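Local coordinates for protein carboxylase (Deinococcus radiodurans, PDB 5H80) that probably carboxylates biotin in an ATP-dependent reaction, serving as the biotin carboxylase domain of a single-chain bacterial carboxylase, at residues L36-G41 / A93-V98; T250-R255 / T334-A339. One frame throughout, in Å; residues are numbered along the deposited sequence.

In the fold
Contacts 1 and 2 apply one principle, the packing of a strand, or the turn after it, against a helix or its start through a few methyl-bearing side chains, in two different parts of the enzyme. Their centres lie about 25 Å apart and they share no residue. In contact 1 all touching residues are buried, joining a central strand of the parallel sheet to helix 92-101. Contact 2 ties an outer strand of a four-stranded antiparallel sheet to the start of helix 336-344; its two leucines are buried, while Thr334 is partly exposed. Both rest on apolar contacts, though in contact 1 a methyl also meets a helix carbonyl. Polar bonds lie beside them, shaping a turn in contact 1, capping the helix and bracing the strand backbone in contact 2.

Contact 1. Residues L36-G41 / A93-V98; sequences LIANRG and AALLRV
Leu36 reaches from the strand to helix 92-101 and straddles two of its residues. From CB the chain runs to CG, which stands anti to the backbone N (chi1 171°), and this carries the fork toward the helix. There the branches part company. CD1 lies 3.9 Å from CG1 of Val98, the two side chains lying roughly perpendicular, whereas CD2 rests 3.5 Å from the backbone O of Leu95, a van der Waals contact between a methyl and a helix carbonyl. One leucine thus meets both a side chain and the main chain of the helix.

Two residues on, Ala38 offers its methyl: CB lies 4.0 Å from CD1 of Leu95. Ala38 is the centre of an inverse gamma turn, closed by a weak bond from Asn39 N to Ile37 O, and here the chain leaves the strand. Next to it, the amide N of Arg40 donates to OD1 of Asn39 at 2.8 Å, in the carbonyl plane and on a lone pair. The other half of that amide is engaged too, since ND2 bonds to the carbonyls of Pro109 and Tyr111.

The parallel sheet has the order and helical connections of a Rossmann-like fold. Strand 34-37 sits between 57-62 and 106-108, and helix 92-101 belongs to the crossover from strand 77-80 to 106-108. Leu95 and Val98 also touch Val61 of strand 57-62, while Ile37 points away from this interface to pack on helix 42-53.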
ATOM      1  N   LEU A  36       6.239 -25.723   2.313  1.00 20.28           N
ATOM      2  CA  LEU A  36       7.201 -25.789   1.223  1.00 21.67           C
ATOM      3  C   LEU A  36       6.693 -25.027   0.087  1.00 20.23           C
ATOM      4  O   LEU A  36       5.619 -25.349  -0.385  1.00 24.81           O
ATOM      5  CB  LEU A  36       7.473 -27.219   0.782  1.00 24.25           C
ATOM      6  CG  LEU A  36       8.288 -27.521  -0.478  1.00 23.56           C
ATOM      7  CD1 LEU A  36       9.663 -27.127  -0.099  1.00 26.11           C
ATOM      8  CD2 LEU A  36       8.224 -29.029  -0.855  1.00 30.36           C
ATOM      9  N   ILE A  37       7.479 -24.058  -0.400  1.00 19.75           N
ATOM     10  CA  ILE A  37       7.074 -23.127  -1.497  1.00 20.93           C
ATOM     11  C   ILE A  37       7.670 -23.726  -2.784  1.00 19.88           C
ATOM     12  O   ILE A  37       8.886 -23.550  -3.106  1.00 24.80           O
ATOM     13  CB  ILE A  37       7.506 -21.681  -1.206  1.00 20.63           C
ATOM     14  CG1 ILE A  37       6.862 -21.235   0.133  1.00 21.77           C
ATOM     15  CG2 ILE A  37       7.182 -20.692  -2.322  1.00 22.01           C
ATOM     16  CD1 ILE A  37       7.280 -19.863   0.548  1.00 25.36           C
ATOM     17  N   ALA A  38       6.883 -24.524  -3.500  1.00 22.42           N
ATOM     18  CA  ALA A  38       7.337 -25.169  -4.737  1.00 25.49           C
ATOM     19  C   ALA A  38       7.287 -24.235  -5.989  1.00 26.44           C
ATOM     20  O   ALA A  38       6.540 -24.459  -6.911  1.00 26.97           O
ATOM     21  CB  ALA A  38       6.565 -26.460  -5.013  1.00 29.81           C
ATOM     22  N   ASN A  39       8.081 -23.172  -5.951  1.00 26.81           N
ATOM     23  CA  ASN A  39       8.022 -22.111  -6.899  1.00 22.94           C
ATOM     24  C   ASN A  39       9.223 -21.147  -6.644  1.00 21.56           C
ATOM     25  O   ASN A  39      10.154 -21.529  -5.922  1.00 26.52           O
ATOM     26  CB  ASN A  39       6.664 -21.320  -6.865  1.00 22.33           C
ATOM     27  CG  ASN A  39       6.231 -20.870  -8.250  1.00 20.43           C
ATOM     28  OD1 ASN A  39       6.981 -20.238  -8.967  1.00 21.63           O
ATOM     29  ND2 ASN A  39       5.054 -21.234  -8.686  1.00 27.30           N
ATOM     30  N   ARG A  40       9.256 -20.031  -7.361  1.00 21.90           N
ATOM     31  CA  ARG A  40      10.381 -19.106  -7.277  1.00 23.95           C
ATOM     32  C   ARG A  40       9.993 -17.700  -7.631  1.00 23.81           C
ATOM     33  O   ARG A  40       8.856 -17.467  -8.074  1.00 28.41           O
ATOM     34  CB  ARG A  40      11.505 -19.679  -8.180  1.00 25.77           C
ATOM     35  CG  ARG A  40      11.041 -20.021  -9.564  1.00 27.61           C
ATOM     36  CD  ARG A  40      11.060 -18.854 -10.487  1.00 27.08           C
ATOM     37  NE  ARG A  40      12.302 -17.995 -10.527  1.00 29.06           N
ATOM     38  CZ  ARG A  40      12.365 -16.771 -11.089  1.00 29.02           C
ATOM     39  NH1 ARG A  40      13.479 -16.036 -11.093  1.00 31.49           N
ATOM     40  NH2 ARG A  40      11.290 -16.250 -11.704  1.00 27.11           N
ATOM     41  N   GLY A  41      10.896 -16.720  -7.464  1.00 24.23           N
ATOM     42  CA  GLY A  41      10.668 -15.416  -8.038  1.00 24.01           C
ATOM     43  C   GLY A  41       9.625 -14.673  -7.205  1.00 18.01           C
ATOM     44  O   GLY A  41       9.444 -15.045  -6.010  1.00 18.10           O
ATOM     45  N   ALA A  93       9.162 -35.405  -7.737  1.00 33.42           N
ATOM     46  CA  ALA A  93       9.803 -36.289  -6.726  1.00 40.84           C
ATOM     47  C   ALA A  93      10.919 -35.625  -5.938  1.00 34.88           C
ATOM     48  O   ALA A  93      11.014 -35.899  -4.736  1.00 41.05           O
ATOM     49  CB  ALA A  93      10.361 -37.581  -7.363  1.00 43.62           C
ATOM     50  N   ALA A  94      11.694 -34.727  -6.564  1.00 35.01           N
ATOM     51  CA  ALA A  94      12.674 -33.927  -5.843  1.00 31.74           C
ATOM     52  C   ALA A  94      12.057 -33.052  -4.743  1.00 33.56           C
ATOM     53  O   ALA A  94      12.574 -33.002  -3.642  1.00 28.56           O
ATOM     54  CB  ALA A  94      13.538 -33.086  -6.744  1.00 34.68           C
ATOM     55  N   LEU A  95      10.942 -32.397  -5.082  1.00 33.39           N
ATOM     56  CA  LEU A  95      10.224 -31.550  -4.117  1.00 27.71           C
ATOM     57  C   LEU A  95       9.683 -32.354  -2.974  1.00 31.16           C
ATOM     58  O   LEU A  95       9.829 -31.929  -1.819  1.00 28.58           O
ATOM     59  CB  LEU A  95       9.089 -30.823  -4.910  1.00 26.74           C
ATOM     60  CG  LEU A  95       9.598 -29.841  -5.844  1.00 27.67           C
ATOM     61  CD1 LEU A  95       8.407 -29.496  -6.767  1.00 31.16           C
ATOM     62  CD2 LEU A  95      10.298 -28.603  -5.293  1.00 29.85           C
ATOM     63  N   LEU A  96       9.209 -33.565  -3.260  1.00 27.55           N
ATOM     64  CA  LEU A  96       8.727 -34.485  -2.222  1.00 32.79           C
ATOM     65  C   LEU A  96       9.852 -34.968  -1.286  1.00 32.95           C
ATOM     66  O   LEU A  96       9.603 -35.113  -0.091  1.00 36.77           O
ATOM     67  CB  LEU A  96       7.938 -35.656  -2.799  1.00 37.27           C
ATOM     68  CG  LEU A  96       6.608 -35.178  -3.398  1.00 38.15           C
ATOM     69  CD1 LEU A  96       6.024 -36.351  -4.167  1.00 44.53           C
ATOM     70  CD2 LEU A  96       5.625 -34.574  -2.413  1.00 40.94           C
ATOM     71  N   ARG A  97      11.068 -35.070  -1.817  1.00 31.86           N
ATOM     72  CA  ARG A  97      12.203 -35.392  -1.001  1.00 33.54           C
ATOM     73  C   ARG A  97      12.534 -34.244  -0.069  1.00 28.24           C
ATOM     74  O   ARG A  97      12.777 -34.472   1.118  1.00 34.34           O
ATOM     75  CB  ARG A  97      13.403 -35.742  -1.838  1.00 37.18           C
ATOM     76  CG  ARG A  97      13.381 -37.136  -2.387  1.00 43.28           C
ATOM     77  CD  ARG A  97      14.769 -37.539  -2.899  1.00 42.60           C
ATOM     78  NE  ARG A  97      15.144 -36.949  -4.192  1.00 46.26           N
ATOM     79  CZ  ARG A  97      14.594 -37.280  -5.370  1.00 43.98           C
ATOM     80  NH1 ARG A  97      13.628 -38.197  -5.475  1.00 52.84           N
ATOM     81  NH2 ARG A  97      15.038 -36.723  -6.464  1.00 47.62           N
ATOM     82  N   VAL A  98      12.519 -33.021  -0.627  1.00 31.51           N
ATOM     83  CA  VAL A  98      12.757 -31.806   0.192  1.00 27.44           C
ATOM     84  C   VAL A  98      11.774 -31.729   1.318  1.00 30.15           C
ATOM     85  O   VAL A  98      12.165 -31.324   2.481  1.00 27.60           O
ATOM     86  CB  VAL A  98      12.766 -30.465  -0.631  1.00 30.32           C
ATOM     87  CG1 VAL A  98      12.920 -29.225   0.287  1.00 31.68           C
ATOM     88  CG2 VAL A  98      13.930 -30.454  -1.562  1.00 28.38           C
TER

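Contact 2. Residues T250-R255 / T334-A339; sequences THLWER and TDLVTA
Leu252 and Leu336 meet methyl to methyl, joining strand 249-256 to the start of helix 336-344 within the ATP-grasp part of the enzyme. Their CD2 atoms are 4.0 Å apart, and the two side chains run past one another antiparallel. Both CB atoms are directed across the gap, and with chi1 at -72° in Leu252 and -69° in Leu336 the forks extend far enough for these CD2 branches to meet. The second touch is looser: CG of Leu252 lies 4.3 Å from CG2 of Thr334, just ahead of the helix. Leu252 also packs on Thr328 of helix 325-332.

The start of the helix that carries Leu336 is held by a cap at Asp335, the residue before it. Asp335 OD1 accepts a weak bond from Val337 N and a straighter one from Thr338 N, 2.9 Å long. The latter amide comes from above the carboxylate plane, 58° out of it. Arg46 NH2 forms a salt bridge to the same oxygen, so one atom links the helix start to helix 42-53, on which Val337 and Thr338 also pack.

On the strand side, Leu252 and Trp253 both form backbone bonds with Gln241, as in a beta bulge. His251 NE2 bonds to the carbonyl of Pro358, and its CE1 lies over the rim of one face of the Trp253 ring. The same imidazole braces the backbone: Trp253 N donates to His251 ND1 at 3.0 Å, almost exactly in the histidine ring plane.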
ATOM      1  N   THR A 250     -17.771 -18.089  -2.216  1.00 25.99           N
ATOM      2  CA  THR A 250     -17.909 -16.667  -2.314  1.00 24.17           C
ATOM      3  C   THR A 250     -17.007 -16.091  -3.394  1.00 21.32           C
ATOM      4  O   THR A 250     -16.350 -16.846  -4.167  1.00 21.21           O
ATOM      5  CB  THR A 250     -17.671 -16.029  -0.937  1.00 25.25           C
ATOM      6  OG1 THR A 250     -18.176 -14.702  -0.897  1.00 25.05           O
ATOM      7  CG2 THR A 250     -16.170 -16.019  -0.623  1.00 24.08           C
ATOM      8  N   HIS A 251     -16.973 -14.766  -3.506  1.00 20.73           N
ATOM      9  CA  HIS A 251     -16.335 -14.057  -4.555  1.00 21.15           C
ATOM     10  C   HIS A 251     -15.717 -12.749  -4.023  1.00 22.43           C
ATOM     11  O   HIS A 251     -16.137 -12.205  -3.002  1.00 26.24           O
ATOM     12  CB  HIS A 251     -17.202 -13.813  -5.742  1.00 19.21           C
ATOM     13  CG  HIS A 251     -18.264 -12.752  -5.515  1.00 19.86           C
ATOM     14  ND1 HIS A 251     -18.048 -11.409  -5.645  1.00 23.47           N
ATOM     15  CD2 HIS A 251     -19.532 -12.871  -5.049  1.00 18.94           C
ATOM     16  CE1 HIS A 251     -19.183 -10.741  -5.377  1.00 21.72           C
ATOM     17  NE2 HIS A 251     -20.038 -11.605  -4.931  1.00 23.37           N
ATOM     18  N   LEU A 252     -14.707 -12.328  -4.712  1.00 22.35           N
ATOM     19  CA  LEU A 252     -14.071 -10.948  -4.587  1.00 19.63           C
ATOM     20  C   LEU A 252     -14.274 -10.133  -5.893  1.00 21.71           C
ATOM     21  O   LEU A 252     -13.332  -9.455  -6.366  1.00 21.01           O
ATOM     22  CB  LEU A 252     -12.620 -10.971  -4.091  1.00 21.96           C
ATOM     23  CG  LEU A 252     -12.328 -11.316  -2.651  1.00 23.96           C
ATOM     24  CD1 LEU A 252     -13.144 -10.432  -1.684  1.00 24.04           C
ATOM     25  CD2 LEU A 252     -12.580 -12.752  -2.500  1.00 24.51           C
ATOM     26  N   TRP A 253     -15.458 -10.249  -6.547  1.00 20.22           N
ATOM     27  CA  TRP A 253     -15.801  -9.520  -7.732  1.00 18.11           C
ATOM     28  C   TRP A 253     -14.852  -9.855  -8.896  1.00 21.83           C
ATOM     29  O   TRP A 253     -14.285 -10.955  -8.935  1.00 22.05           O
ATOM     30  CB  TRP A 253     -15.898  -7.950  -7.451  1.00 19.84           C
ATOM     31  CG  TRP A 253     -16.996  -7.702  -6.391  1.00 20.24           C
ATOM     32  CD1 TRP A 253     -18.328  -7.517  -6.591  1.00 21.70           C
ATOM     33  CD2 TRP A 253     -16.764  -7.494  -5.001  1.00 21.19           C
ATOM     34  NE1 TRP A 253     -18.947  -7.257  -5.400  1.00 23.34           N
ATOM     35  CE2 TRP A 253     -18.021  -7.260  -4.400  1.00 22.37           C
ATOM     36  CE3 TRP A 253     -15.587  -7.549  -4.182  1.00 21.13           C
ATOM     37  CZ2 TRP A 253     -18.148  -7.000  -3.007  1.00 22.11           C
ATOM     38  CZ3 TRP A 253     -15.749  -7.334  -2.759  1.00 22.26           C
ATOM     39  CH2 TRP A 253     -16.972  -7.010  -2.251  1.00 20.72           C
ATOM     40  N   GLU A 254     -14.587  -8.894  -9.755  1.00 20.57           N
ATOM     41  CA  GLU A 254     -13.948  -9.105 -11.011  1.00 21.10           C
ATOM     42  C   GLU A 254     -12.647  -8.413 -11.225  1.00 21.23           C
ATOM     43  O   GLU A 254     -12.330  -7.364 -10.613  1.00 22.19           O
ATOM     44  CB  GLU A 254     -14.887  -8.812 -12.171  1.00 21.31           C
ATOM     45  CG  GLU A 254     -15.071  -7.411 -12.711  1.00 22.26           C
ATOM     46  CD  GLU A 254     -15.706  -6.403 -11.732  1.00 24.59           C
ATOM     47  OE1 GLU A 254     -16.293  -6.863 -10.741  1.00 22.52           O
ATOM     48  OE2 GLU A 254     -15.596  -5.231 -12.091  1.00 23.20           O
ATOM     49  N   ARG A 255     -11.969  -8.807 -12.314  1.00 21.16           N
ATOM     50  CA  ARG A 255     -10.781  -8.103 -12.862  1.00 19.49           C
ATOM     51  C   ARG A 255     -10.851  -8.127 -14.362  1.00 23.55           C
ATOM     52  O   ARG A 255     -11.483  -9.066 -14.930  1.00 25.19           O
ATOM     53  CB  ARG A 255      -9.467  -8.809 -12.492  1.00 19.91           C
ATOM     54  CG  ARG A 255      -9.018  -8.826 -11.082  1.00 18.69           C
ATOM     55  CD  ARG A 255      -7.787  -9.677 -10.774  1.00 18.13           C
ATOM     56  NE  ARG A 255      -7.945 -11.118 -10.957  1.00 17.84           N
ATOM     57  CZ  ARG A 255      -8.123 -11.995  -9.993  1.00 21.63           C
ATOM     58  NH1 ARG A 255      -8.215 -11.644  -8.691  1.00 23.10           N
ATOM     59  NH2 ARG A 255      -8.190 -13.255 -10.308  1.00 23.92           N
ATOM     60  N   THR A 334      -8.010  -6.869   1.082  1.00 24.30           N
ATOM     61  CA  THR A 334      -8.083  -8.219   1.558  1.00 21.87           C
ATOM     62  C   THR A 334      -6.705  -8.823   1.214  1.00 20.18           C
ATOM     63  O   THR A 334      -6.126  -8.467   0.161  1.00 22.36           O
ATOM     64  CB  THR A 334      -9.255  -9.008   0.867  1.00 28.31           C
ATOM     65  OG1 THR A 334      -9.530 -10.195   1.549  1.00 29.67           O
ATOM     66  CG2 THR A 334      -9.047  -9.497  -0.546  1.00 25.83           C
ATOM     67  N   ASP A 335      -6.259  -9.726   2.053  1.00 21.34           N
ATOM     68  CA  ASP A 335      -5.090 -10.587   1.782  1.00 19.26           C
ATOM     69  C   ASP A 335      -5.571 -12.008   1.268  1.00 18.77           C
ATOM     70  O   ASP A 335      -6.049 -12.889   2.111  1.00 20.10           O
ATOM     71  CB  ASP A 335      -4.304 -10.748   3.023  1.00 18.22           C
ATOM     72  CG  ASP A 335      -2.943 -11.418   2.824  1.00 18.98           C
ATOM     73  OD1 ASP A 335      -2.826 -12.331   1.900  1.00 20.23           O
ATOM     74  OD2 ASP A 335      -1.949 -11.035   3.519  1.00 25.50           O
ATOM     75  N   LEU A 336      -5.532 -12.149  -0.023  1.00 17.68           N
ATOM     76  CA  LEU A 336      -5.893 -13.451  -0.662  1.00 19.26           C
ATOM     77  C   LEU A 336      -5.004 -14.579  -0.311  1.00 20.29           C
ATOM     78  O   LEU A 336      -5.509 -15.754  -0.281  1.00 19.29           O
ATOM     79  CB  LEU A 336      -6.081 -13.344  -2.166  1.00 21.01           C
ATOM     80  CG  LEU A 336      -7.343 -12.542  -2.598  1.00 24.16           C
ATOM     81  CD1 LEU A 336      -7.351 -12.080  -4.026  1.00 23.05           C
ATOM     82  CD2 LEU A 336      -8.616 -13.261  -2.163  1.00 26.14           C
ATOM     83  N   VAL A 337      -3.700 -14.317  -0.086  1.00 18.64           N
ATOM     84  CA  VAL A 337      -2.799 -15.508   0.063  1.00 21.80           C
ATOM     85  C   VAL A 337      -2.869 -16.071   1.489  1.00 19.29           C
ATOM     86  O   VAL A 337      -2.809 -17.295   1.773  1.00 19.47           O
ATOM     87  CB  VAL A 337      -1.381 -15.210  -0.420  1.00 21.05           C
ATOM     88  CG1 VAL A 337      -0.466 -16.468  -0.338  1.00 18.66           C
ATOM     89  CG2 VAL A 337      -1.415 -14.590  -1.844  1.00 23.09           C
ATOM     90  N   THR A 338      -2.901 -15.195   2.546  1.00 20.06           N
ATOM     91  CA  THR A 338      -3.169 -15.756   3.902  1.00 21.02           C
ATOM     92  C   THR A 338      -4.518 -16.522   3.956  1.00 19.41           C
ATOM     93  O   THR A 338      -4.592 -17.619   4.516  1.00 22.30           O
ATOM     94  CB  THR A 338      -3.162 -14.639   4.971  1.00 23.66           C
ATOM     95  OG1 THR A 338      -4.115 -13.604   4.622  1.00 23.78           O
ATOM     96  CG2 THR A 338      -1.810 -14.110   5.044  1.00 25.30           C
ATOM     97  N   ALA A 339      -5.571 -15.998   3.267  1.00 18.35           N
ATOM     98  CA  ALA A 339      -6.917 -16.637   3.156  1.00 18.81           C
ATOM     99  C   ALA A 339      -6.755 -18.039   2.466  1.00 19.87           C
ATOM    100  O   ALA A 339      -7.224 -19.052   3.000  1.00 20.44           O
ATOM    101  CB  ALA A 339      -7.912 -15.813   2.421  1.00 19.56           C
TER